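PDB 2NLV: XisI protein-like from Anabaena variabilis, which is of unestablished function but, as a XisI-like protein, may take part in the site-specific recombination of nitrogen-fixation genes in cyanobacteria. Local coordinates for residues A[23-32]-A[44-55]; A[67-75]-A[89-98]. All coordinates share one frame; numbering follows the deposited sequence.

Interaction 1: A[23-32]-A[44-55]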
loop_
_atom_site.group_PDB
_atom_site.type_symbol
_atom_site.label_atom_id
_atom_site.label_comp_id
_atom_site.label_asym_id
_atom_site.label_seq_id
_atom_site.Cartn_x
_atom_site.Cartn_y
_atom_site.Cartn_z
ATOM N N ASP A 23 -2.728 -16.483 -4.526
ATOM C CA ASP A 23 -2.115 -15.836 -5.669
ATOM C C ASP A 23 -1.533 -16.845 -6.675
ATOM O O ASP A 23 -1.011 -17.878 -6.276
ATOM C CB ASP A 23 -0.988 -14.885 -5.187
ATOM C CG ASP A 23 -0.160 -14.324 -6.327
ATOM O OD1 ASP A 23 -0.653 -13.424 -7.019
ATOM O OD2 ASP A 23 0.956 -14.829 -6.589
ATOM N N VAL A 24 -1.668 -16.485 -7.955
ATOM C CA VAL A 24 -1.305 -17.320 -9.086
ATOM C C VAL A 24 -0.094 -16.723 -9.850
ATOM O O VAL A 24 0.376 -17.305 -10.842
ATOM C CB VAL A 24 -2.526 -17.543 -10.055
ATOM C CG1 VAL A 24 -3.510 -18.536 -9.453
ATOM C CG2 VAL A 24 -3.221 -16.230 -10.411
ATOM N N SER A 25 0.398 -15.571 -9.389
ATOM C CA SER A 25 1.487 -14.861 -10.089
ATOM C C SER A 25 2.726 -15.725 -10.339
ATOM O O SER A 25 2.926 -16.766 -9.707
ATOM C CB SER A 25 1.902 -13.580 -9.337
ATOM O OG SER A 25 2.744 -13.876 -8.230
ATOM N N ASP A 26 3.544 -15.274 -11.291
ATOM C CA ASP A 26 4.864 -15.857 -11.542
ATOM C C ASP A 26 5.899 -15.716 -10.365
ATOM O O ASP A 26 5.733 -14.909 -9.440
ATOM C CB ASP A 26 5.385 -15.102 -12.787
ATOM C CG ASP A 26 6.698 -15.628 -13.322
ATOM O OD1 ASP A 26 6.999 -16.831 -13.156
ATOM O OD2 ASP A 26 7.439 -14.817 -13.938
ATOM N N GLN A 27 7.003 -16.460 -10.426
ATOM C CA GLN A 27 8.127 -16.257 -9.490
ATOM C C GLN A 27 8.813 -14.864 -9.629
ATOM O O GLN A 27 9.460 -14.384 -8.694
ATOM C CB GLN A 27 9.163 -17.375 -9.674
ATOM N N ASP A 28 8.659 -14.223 -10.784
ATOM C CA ASP A 28 9.180 -12.851 -11.005
ATOM C C ASP A 28 8.263 -11.753 -10.476
ATOM O O ASP A 28 8.567 -10.533 -10.666
ATOM C CB ASP A 28 9.408 -12.632 -12.493
ATOM C CG ASP A 28 10.475 -13.594 -13.076
ATOM O OD1 ASP A 28 11.463 -13.867 -12.383
ATOM O OD2 ASP A 28 10.318 -14.074 -14.221
ATOM N N VAL A 29 7.140 -12.180 -9.871
ATOM C CA VAL A 29 6.240 -11.244 -9.250
ATOM C C VAL A 29 6.069 -11.584 -7.761
ATOM O O VAL A 29 5.639 -12.664 -7.420
ATOM C CB VAL A 29 4.893 -11.178 -10.011
ATOM C CG1 VAL A 29 3.896 -10.330 -9.288
ATOM C CG2 VAL A 29 5.157 -10.558 -11.438
ATOM N N GLU A 30 6.439 -10.660 -6.894
ATOM C CA GLU A 30 6.253 -10.823 -5.476
ATOM C C GLU A 30 4.773 -10.655 -5.130
ATOM O O GLU A 30 4.020 -9.928 -5.827
ATOM C CB GLU A 30 7.051 -9.771 -4.707
ATOM C CG GLU A 30 8.563 -9.902 -4.876
ATOM C CD GLU A 30 9.321 -8.812 -4.152
ATOM O OE1 GLU A 30 8.760 -7.684 -3.971
ATOM O OE2 GLU A 30 10.469 -9.095 -3.759
ATOM N N VAL A 31 4.370 -11.367 -4.083
ATOM C CA VAL A 31 3.137 -11.090 -3.364
ATOM C C VAL A 31 3.485 -10.346 -2.081
ATOM O O VAL A 31 4.144 -10.890 -1.175
ATOM C CB VAL A 31 2.506 -12.435 -2.967
ATOM C CG1 VAL A 31 1.413 -12.215 -1.902
ATOM C CG2 VAL A 31 2.056 -13.178 -4.175
ATOM N N GLN A 32 3.068 -9.101 -2.010
ATOM C CA GLN A 32 3.320 -8.277 -0.862
ATOM C C GLN A 32 2.095 -8.163 0.009
ATOM O O GLN A 32 1.030 -7.734 -0.450
ATOM C CB GLN A 32 3.784 -6.877 -1.251
ATOM C CG GLN A 32 5.049 -6.854 -2.101
ATOM C CD GLN A 32 5.704 -5.494 -2.136
ATOM O OE1 GLN A 32 5.171 -4.510 -1.622
ATOM N NE2 GLN A 32 6.917 -5.446 -2.728
ATOM N N TRP A 44 -2.904 -6.139 -0.181
ATOM C CA TRP A 44 -2.245 -7.198 -0.916
ATOM C C TRP A 44 -1.896 -6.655 -2.281
ATOM O O TRP A 44 -2.761 -6.239 -3.025
ATOM C CB TRP A 44 -3.115 -8.403 -1.043
ATOM C CG TRP A 44 -2.565 -9.384 -2.122
ATOM C CD1 TRP A 44 -1.254 -9.529 -2.534
ATOM C CD2 TRP A 44 -3.321 -10.249 -2.904
ATOM N NE1 TRP A 44 -1.177 -10.453 -3.551
ATOM C CE2 TRP A 44 -2.446 -10.926 -3.777
ATOM C CE3 TRP A 44 -4.650 -10.549 -2.938
ATOM C CZ2 TRP A 44 -2.899 -11.874 -4.708
ATOM C CZ3 TRP A 44 -5.096 -11.523 -3.890
ATOM C CH2 TRP A 44 -4.245 -12.126 -4.734
HETATM N N MSE A 45 -0.615 -6.593 -2.564
HETATM C CA MSE A 45 -0.087 -6.150 -3.877
HETATM C C MSE A 45 0.691 -7.204 -4.618
HETATM O O MSE A 45 1.240 -8.169 -4.028
HETATM C CB MSE A 45 0.854 -4.945 -3.766
HETATM C CG MSE A 45 0.247 -3.668 -3.234
HETATM SE SE MSE A 45 1.404 -2.201 -3.635
HETATM C CE MSE A 45 1.106 -2.173 -5.552
ATOM N N ASN A 46 0.758 -7.084 -5.919
ATOM C CA ASN A 46 1.711 -7.848 -6.717
ATOM C C ASN A 46 2.717 -6.861 -7.273
ATOM O O ASN A 46 2.336 -5.828 -7.790
ATOM C CB ASN A 46 1.050 -8.547 -7.907
ATOM C CG ASN A 46 0.088 -9.623 -7.512
ATOM O OD1 ASN A 46 -0.988 -9.744 -8.120
ATOM N ND2 ASN A 46 0.463 -10.406 -6.534
ATOM N N VAL A 47 4.002 -7.147 -7.114
ATOM C CA VAL A 47 5.064 -6.249 -7.489
ATOM C C VAL A 47 6.187 -7.005 -8.193
ATOM O O VAL A 47 6.770 -7.921 -7.627
ATOM C CB VAL A 47 5.663 -5.500 -6.277
ATOM C CG1 VAL A 47 6.806 -4.582 -6.689
ATOM C CG2 VAL A 47 4.586 -4.669 -5.527
ATOM N N GLY A 48 6.484 -6.663 -9.452
ATOM C CA GLY A 48 7.585 -7.299 -10.148
ATOM C C GLY A 48 7.589 -6.996 -11.613
ATOM O O GLY A 48 7.225 -5.907 -12.020
ATOM N N TRP A 49 7.984 -7.965 -12.432
ATOM C CA TRP A 49 8.188 -7.834 -13.846
ATOM C C TRP A 49 7.679 -9.083 -14.536
ATOM O O TRP A 49 7.861 -10.210 -14.051
ATOM C CB TRP A 49 9.662 -7.573 -14.163
ATOM C CG TRP A 49 10.090 -6.293 -13.648
ATOM C CD1 TRP A 49 10.559 -6.032 -12.375
ATOM C CD2 TRP A 49 10.011 -5.045 -14.309
ATOM N NE1 TRP A 49 10.780 -4.714 -12.231
ATOM C CE2 TRP A 49 10.445 -4.059 -13.375
ATOM C CE3 TRP A 49 9.650 -4.648 -15.590
ATOM C CZ2 TRP A 49 10.538 -2.730 -13.702
ATOM C CZ3 TRP A 49 9.720 -3.327 -15.901
ATOM C CH2 TRP A 49 10.166 -2.373 -14.945
ATOM N N GLN A 50 7.034 -8.840 -15.673
ATOM C CA GLN A 50 6.748 -9.912 -16.646
ATOM C C GLN A 50 7.465 -9.496 -17.885
ATOM O O GLN A 50 7.024 -8.603 -18.619
ATOM C CB GLN A 50 5.237 -9.965 -16.908
ATOM C CG GLN A 50 4.462 -10.642 -15.723
ATOM C CD GLN A 50 2.894 -10.612 -15.796
ATOM O OE1 GLN A 50 2.242 -10.981 -14.811
ATOM N NE2 GLN A 50 2.305 -10.182 -16.934
ATOM N N GLY A 51 8.656 -10.045 -18.105
ATOM C CA GLY A 51 9.491 -9.492 -19.129
ATOM C C GLY A 51 9.755 -8.033 -18.876
ATOM O O GLY A 51 10.134 -7.704 -17.751
ATOM N N LEU A 52 9.611 -7.128 -19.848
ATOM C CA LEU A 52 9.804 -5.728 -19.676
ATOM C C LEU A 52 8.545 -4.992 -19.235
ATOM O O LEU A 52 8.569 -3.785 -19.167
ATOM C CB LEU A 52 10.331 -5.114 -20.981
ATOM C CG LEU A 52 11.658 -5.707 -21.482
ATOM C CD1 LEU A 52 11.990 -5.022 -22.839
ATOM C CD2 LEU A 52 12.778 -5.577 -20.432
ATOM N N ASN A 53 7.510 -5.738 -18.886
ATOM C CA ASN A 53 6.293 -5.134 -18.357
ATOM C C ASN A 53 6.288 -5.043 -16.856
ATOM O O ASN A 53 6.428 -6.058 -16.194
ATOM C CB ASN A 53 5.073 -5.953 -18.772
ATOM C CG ASN A 53 5.011 -6.110 -20.281
ATOM O OD1 ASN A 53 4.692 -5.165 -21.012
ATOM N ND2 ASN A 53 5.429 -7.272 -20.766
ATOM N N ARG A 54 6.147 -3.853 -16.332
ATOM C CA ARG A 54 6.103 -3.643 -14.912
ATOM C C ARG A 54 4.783 -4.108 -14.341
ATOM O O ARG A 54 3.733 -3.715 -14.789
ATOM C CB ARG A 54 6.251 -2.129 -14.606
ATOM C CG ARG A 54 6.095 -1.759 -13.111
ATOM C CD ARG A 54 7.035 -2.531 -12.250
ATOM N NE ARG A 54 7.234 -1.976 -10.926
ATOM C CZ ARG A 54 7.956 -2.560 -9.993
ATOM N NH1 ARG A 54 8.358 -3.804 -10.150
ATOM N NH2 ARG A 54 8.216 -1.934 -8.858
ATOM N N ILE A 55 4.843 -4.975 -13.328
ATOM C CA ILE A 55 3.664 -5.376 -12.533
ATOM C C ILE A 55 3.730 -4.618 -11.223
ATOM O O ILE A 55 4.662 -4.712 -10.457
ATOM C CB ILE A 55 3.612 -6.890 -12.290
ATOM C CG1 ILE A 55 3.648 -7.694 -13.609
ATOM C CG2 ILE A 55 2.381 -7.262 -11.485
ATOM C CD1 ILE A 55 2.575 -7.362 -14.598
HETATM O O HOH W 1 -2.992 -11.501 -8.268
HETATM O O HOH W 2 6.444 -12.578 -14.375
HETATM O O HOH W 3 9.813 -12.106 -16.693
#
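Asp23 meets both Trp44 and Asn46, and its side chain can be followed outward atom by atom. Asp23 CB lies 3.6 Å from CZ2 of Trp44. Beyond it CG stands anti to the backbone N (chi1 171°), which brings OD1 to the indole edge, in the ring plane, with the carboxylate turned 89° against the ring. Asp23 OD1 also accepts from ND2 of Asn46 at 3.3 Å; this bond is bent, and the amide N sits above the carboxylate plane. A water donates to OD1 and to Asn46 OD1. The other oxygen, OD2, takes Ser25 N in an Asx turn and, in the Ser25 conformer described, OG on its syn lone pair. With an alanine here the Asn46 amide and the Ser25 donors would probably lose this acceptor, and the CZ2 edge of Trp44 its polar neighbour.

Past the turn 26-29, residues 29-32 pair antiparallel with 45-48. Glu30 and Val47 exchange two backbone bonds, as do Gln32 and Met45, and Trp49 N reaches Asp28 O at 3.2 Å. At Gly48 a side chain would collide with Asp28 O. Val29 splits its methyls: CG1 packs on Asn46 CB (3.6 Å), CG2 on Ile55 CG1 (3.9 Å). The Gln32 amide lies against Val47 CG2, while its NE2 bonds Asp63 of the second subunit and, in the Glu30 conformer modelled here, Glu30 OE1.

The pairing forms the beta hairpin of strands 29-36 and 41-47. Helix 2-21 packs on Val31 and Trp44, strand 53-65 flanks 41-47, and that Glu30 conformer makes a salt bridge to Lys65 of the second subunit.

Interaction 2: A[67-75]-A[89-98]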
loop_
_atom_site.group_PDB
_atom_site.type_symbol
_atom_site.label_atom_id
_atom_site.label_comp_id
_atom_site.label_asym_id
_atom_site.label_seq_id
_atom_site.Cartn_x
_atom_site.Cartn_y
_atom_site.Cartn_z
ATOM N N GLY A 67 -12.816 3.133 13.415
ATOM C CA GLY A 67 -13.394 1.854 13.772
ATOM C C GLY A 67 -14.233 1.141 12.707
ATOM O O GLY A 67 -14.738 0.083 12.993
ATOM N N LYS A 68 -14.314 1.696 11.495
ATOM C CA LYS A 68 -15.023 1.086 10.363
ATOM C C LYS A 68 -14.052 0.579 9.306
ATOM O O LYS A 68 -13.029 1.229 9.020
ATOM C CB LYS A 68 -15.983 2.088 9.716
ATOM C CG LYS A 68 -17.099 2.523 10.683
ATOM C CD LYS A 68 -18.208 3.309 9.994
ATOM C CE LYS A 68 -19.218 3.695 11.020
ATOM N NZ LYS A 68 -20.266 4.536 10.449
ATOM N N ILE A 69 -14.389 -0.586 8.738
ATOM C CA ILE A 69 -13.554 -1.166 7.702
ATOM C C ILE A 69 -13.903 -0.585 6.338
ATOM O O ILE A 69 -15.066 -0.667 5.905
ATOM C CB ILE A 69 -13.684 -2.671 7.627
ATOM C CG1 ILE A 69 -13.366 -3.340 8.967
ATOM C CG2 ILE A 69 -12.797 -3.228 6.487
ATOM C CD1 ILE A 69 -13.701 -4.831 9.008
ATOM N N TRP A 70 -12.968 0.118 5.730
ATOM C CA TRP A 70 -13.152 0.677 4.376
ATOM C C TRP A 70 -12.547 -0.231 3.339
ATOM O O TRP A 70 -11.347 -0.503 3.380
ATOM C CB TRP A 70 -12.497 2.045 4.286
ATOM C CG TRP A 70 -13.210 3.151 4.965
ATOM C CD1 TRP A 70 -13.605 3.205 6.285
ATOM C CD2 TRP A 70 -13.608 4.355 4.371
ATOM N NE1 TRP A 70 -14.266 4.399 6.523
ATOM C CE2 TRP A 70 -14.261 5.127 5.367
ATOM C CE3 TRP A 70 -13.464 4.904 3.085
ATOM C CZ2 TRP A 70 -14.750 6.399 5.113
ATOM C CZ3 TRP A 70 -13.947 6.180 2.865
ATOM C CH2 TRP A 70 -14.597 6.890 3.861
ATOM N N LEU A 71 -13.360 -0.713 2.428
ATOM C CA LEU A 71 -12.880 -1.438 1.213
ATOM C C LEU A 71 -12.505 -0.412 0.166
ATOM O O LEU A 71 -13.374 0.321 -0.341
ATOM C CB LEU A 71 -13.911 -2.404 0.706
ATOM C CG LEU A 71 -13.516 -3.181 -0.563
ATOM C CD1 LEU A 71 -12.247 -4.065 -0.373
ATOM C CD2 LEU A 71 -14.663 -4.028 -1.105
ATOM N N GLN A 72 -11.225 -0.304 -0.159
ATOM C CA GLN A 72 -10.735 0.724 -1.051
ATOM C C GLN A 72 -10.397 0.269 -2.434
ATOM O O GLN A 72 -10.341 1.069 -3.344
ATOM C CB GLN A 72 -9.489 1.419 -0.470
ATOM C CG GLN A 72 -9.688 2.006 0.957
ATOM C CD GLN A 72 -10.325 3.364 0.993
ATOM O OE1 GLN A 72 -11.090 3.727 0.114
ATOM N NE2 GLN A 72 -10.042 4.120 2.068
ATOM N N GLN A 73 -10.149 -1.023 -2.599
ATOM C CA GLN A 73 -9.770 -1.580 -3.898
ATOM C C GLN A 73 -10.097 -3.051 -3.858
ATOM O O GLN A 73 -9.880 -3.724 -2.846
ATOM C CB GLN A 73 -8.263 -1.393 -4.103
ATOM C CG GLN A 73 -7.602 -2.086 -5.299
ATOM C CD GLN A 73 -7.539 -1.210 -6.447
ATOM O OE1 GLN A 73 -8.438 -0.420 -6.699
ATOM N NE2 GLN A 73 -6.441 -1.346 -7.195
ATOM N N ASN A 74 -10.638 -3.610 -4.965
ATOM C CA ASN A 74 -10.882 -5.030 -5.125
ATOM C C ASN A 74 -10.841 -5.367 -6.589
ATOM O O ASN A 74 -11.790 -5.100 -7.329
ATOM C CB ASN A 74 -12.234 -5.436 -4.590
ATOM C CG ASN A 74 -12.523 -6.882 -4.865
ATOM O OD1 ASN A 74 -11.617 -7.711 -4.940
ATOM N ND2 ASN A 74 -13.819 -7.203 -4.943
ATOM N N LEU A 75 -9.711 -5.941 -7.016
ATOM C CA LEU A 75 -9.577 -6.408 -8.421
ATOM C C LEU A 75 -9.962 -7.839 -8.602
ATOM O O LEU A 75 -9.816 -8.367 -9.702
ATOM C CB LEU A 75 -8.135 -6.175 -8.898
ATOM C CG LEU A 75 -7.587 -4.771 -8.757
ATOM C CD1 LEU A 75 -6.150 -4.564 -9.365
ATOM C CD2 LEU A 75 -8.566 -3.780 -9.341
ATOM N N VAL A 89 -18.767 -9.080 10.753
ATOM C CA VAL A 89 -18.709 -7.636 10.672
ATOM C C VAL A 89 -20.081 -7.064 10.337
ATOM O O VAL A 89 -20.630 -7.439 9.315
ATOM C CB VAL A 89 -17.633 -7.135 9.685
ATOM C CG1 VAL A 89 -17.575 -5.588 9.673
ATOM C CG2 VAL A 89 -16.267 -7.687 10.087
ATOM N N PRO A 90 -20.596 -6.131 11.174
ATOM C CA PRO A 90 -21.884 -5.515 10.751
ATOM C C PRO A 90 -21.788 -4.809 9.399
ATOM O O PRO A 90 -20.793 -4.118 9.152
ATOM C CB PRO A 90 -22.154 -4.484 11.870
ATOM C CG PRO A 90 -21.242 -4.833 12.963
ATOM C CD PRO A 90 -20.070 -5.540 12.419
ATOM N N ARG A 91 -22.818 -4.865 8.571
ATOM C CA ARG A 91 -22.831 -4.104 7.286
ATOM C C ARG A 91 -22.584 -2.666 7.491
ATOM O O ARG A 91 -21.888 -1.974 6.738
ATOM C CB ARG A 91 -24.202 -4.256 6.677
ATOM C CG ARG A 91 -24.340 -5.596 6.126
ATOM C CD ARG A 91 -25.753 -5.989 5.781
ATOM N NE ARG A 91 -25.705 -7.272 5.108
ATOM C CZ ARG A 91 -25.186 -7.446 3.894
ATOM N NH1 ARG A 91 -24.716 -6.423 3.178
ATOM N NH2 ARG A 91 -25.150 -8.660 3.388
ATOM N N GLU A 92 -23.165 -2.158 8.532
ATOM C CA GLU A 92 -23.025 -0.728 8.775
ATOM C C GLU A 92 -21.588 -0.258 9.137
ATOM O O GLU A 92 -21.272 0.938 9.126
ATOM C CB GLU A 92 -24.045 -0.266 9.823
ATOM C CG GLU A 92 -23.898 -0.916 11.149
ATOM C CD GLU A 92 -24.762 -2.201 11.313
ATOM O OE1 GLU A 92 -25.176 -2.989 10.344
ATOM O OE2 GLU A 92 -25.058 -2.417 12.517
ATOM N N ASP A 93 -20.712 -1.222 9.469
ATOM C CA ASP A 93 -19.329 -0.934 9.793
ATOM C C ASP A 93 -18.364 -1.223 8.645
ATOM O O ASP A 93 -17.149 -1.234 8.854
ATOM C CB ASP A 93 -18.833 -1.696 11.013
ATOM C CG ASP A 93 -19.320 -1.118 12.323
ATOM O OD1 ASP A 93 -19.990 -0.065 12.302
ATOM O OD2 ASP A 93 -19.015 -1.699 13.387
ATOM N N ILE A 94 -18.920 -1.425 7.458
ATOM C CA ILE A 94 -18.140 -1.513 6.217
ATOM C C ILE A 94 -18.457 -0.310 5.342
ATOM O O ILE A 94 -19.630 0.018 5.172
ATOM C CB ILE A 94 -18.445 -2.834 5.511
ATOM C CG1 ILE A 94 -17.949 -3.976 6.382
ATOM C CG2 ILE A 94 -17.684 -2.891 4.187
ATOM C CD1 ILE A 94 -18.565 -5.333 5.993
ATOM N N VAL A 95 -17.450 0.377 4.861
ATOM C CA VAL A 95 -17.632 1.499 3.955
ATOM C C VAL A 95 -17.055 1.139 2.624
ATOM O O VAL A 95 -15.852 0.756 2.554
ATOM C CB VAL A 95 -17.033 2.803 4.518
ATOM C CG1 VAL A 95 -17.245 4.008 3.532
ATOM C CG2 VAL A 95 -17.613 3.147 5.922
ATOM N N LEU A 96 -17.822 1.274 1.544
ATOM C CA LEU A 96 -17.314 1.020 0.214
ATOM C C LEU A 96 -16.586 2.231 -0.327
ATOM O O LEU A 96 -17.143 3.049 -1.050
ATOM C CB LEU A 96 -18.444 0.567 -0.690
ATOM C CG LEU A 96 -19.142 -0.727 -0.284
ATOM C CD1 LEU A 96 -20.184 -1.083 -1.378
ATOM C CD2 LEU A 96 -18.153 -1.872 -0.123
ATOM N N GLY A 97 -15.344 2.396 0.088
ATOM C CA GLY A 97 -14.496 3.502 -0.353
ATOM C C GLY A 97 -14.285 3.485 -1.850
ATOM O O GLY A 97 -14.161 4.543 -2.474
ATOM N N LEU A 98 -14.365 2.310 -2.475
ATOM C CA LEU A 98 -14.265 2.164 -3.900
ATOM C C LEU A 98 -15.546 2.544 -4.671
ATOM O O LEU A 98 -15.536 2.461 -5.911
ATOM C CB LEU A 98 -13.744 0.760 -4.260
ATOM C CG LEU A 98 -14.685 -0.413 -4.115
ATOM C CD1 LEU A 98 -13.826 -1.695 -4.346
ATOM C CD2 LEU A 98 -15.588 -0.533 -2.868
HETATM O O HOH W 4 -17.403 0.501 14.627
#
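Strand 68-74, helix 80-86 and strand 94-96 make a beta-alpha-beta unit, and this contact is where its two parallel strands meet, their short axes 4.6 Å apart at 25°. The parallel register shows in the alternation of bonds: Ile69 N gives to Asp93 O, Val95 N to Ile69 O at 2.8 Å, and Leu71 N to Val95 O at 2.9 Å. Ile69 is thus held through both its N-H, by Asp93 O, and its C=O, by Val95 N.

On one face Val95 lies alongside Trp70. CG1 of Val95, anti to the backbone N (chi1 -180°), sits 3.6 Å from the centroid of the six-membered ring of Trp70 and 7° off the ring normal, a CH-pi contact over the centre of the face; Val95 CG2 comes 3.6 Å from Trp70 NE1. Lys65 makes a cation-pi contact with the same indole, and Arg104 touches both side chains. In the conformer modelled here Lys68 stretches its extended chain past Glu92 O, but its NZ bonds the carbonyls of Val111 and Ala112; Asp93 OD2 goes to Tyr8.

The other face is apolar. Ile69 CD1 lies equally far, 4.0 Å, from CG1 and CG2 of Val89, and Leu71 CD2 meets CD2 of Leu98, also at 4.0 Å. Beyond the strand, Leu98 N bonds Leu71 O in the carbonyl plane, following an inverse gamma turn centred on Leu96. A side chain at Gly97 would clash with Gln72 OE1, 3.4 Å from Gly97 CA; Gln72 NE2 hydrogen-bonds Asp63 OD2.

Helix 2-21 packs on Ile69 from outside this unit, whereas helix 80-86, the connecting helix, covers Ile69 and Ile94 as in a beta-alpha-beta crossover.

Interaction 1 closes before interaction 2 opens along the chain, and the two lie on opposite sides of its centre. Their centres are 26 Å apart and their nearest atoms about 7 Å, so they do not touch. What joins them is one mixed sheet: strand 53-65, which begins within interaction 1, pairs antiparallel with strand 68-74 of interaction 2. Antiparallel hairpin and parallel crossover are thus two parts of a single sheet, with helix 2-21 packing on both. They also meet across the dimer: Trp49 and Arg54 of interaction 1 hydrogen-bond to Gly97 and Gln72 of the second subunit, residues of interaction 2 in that copy.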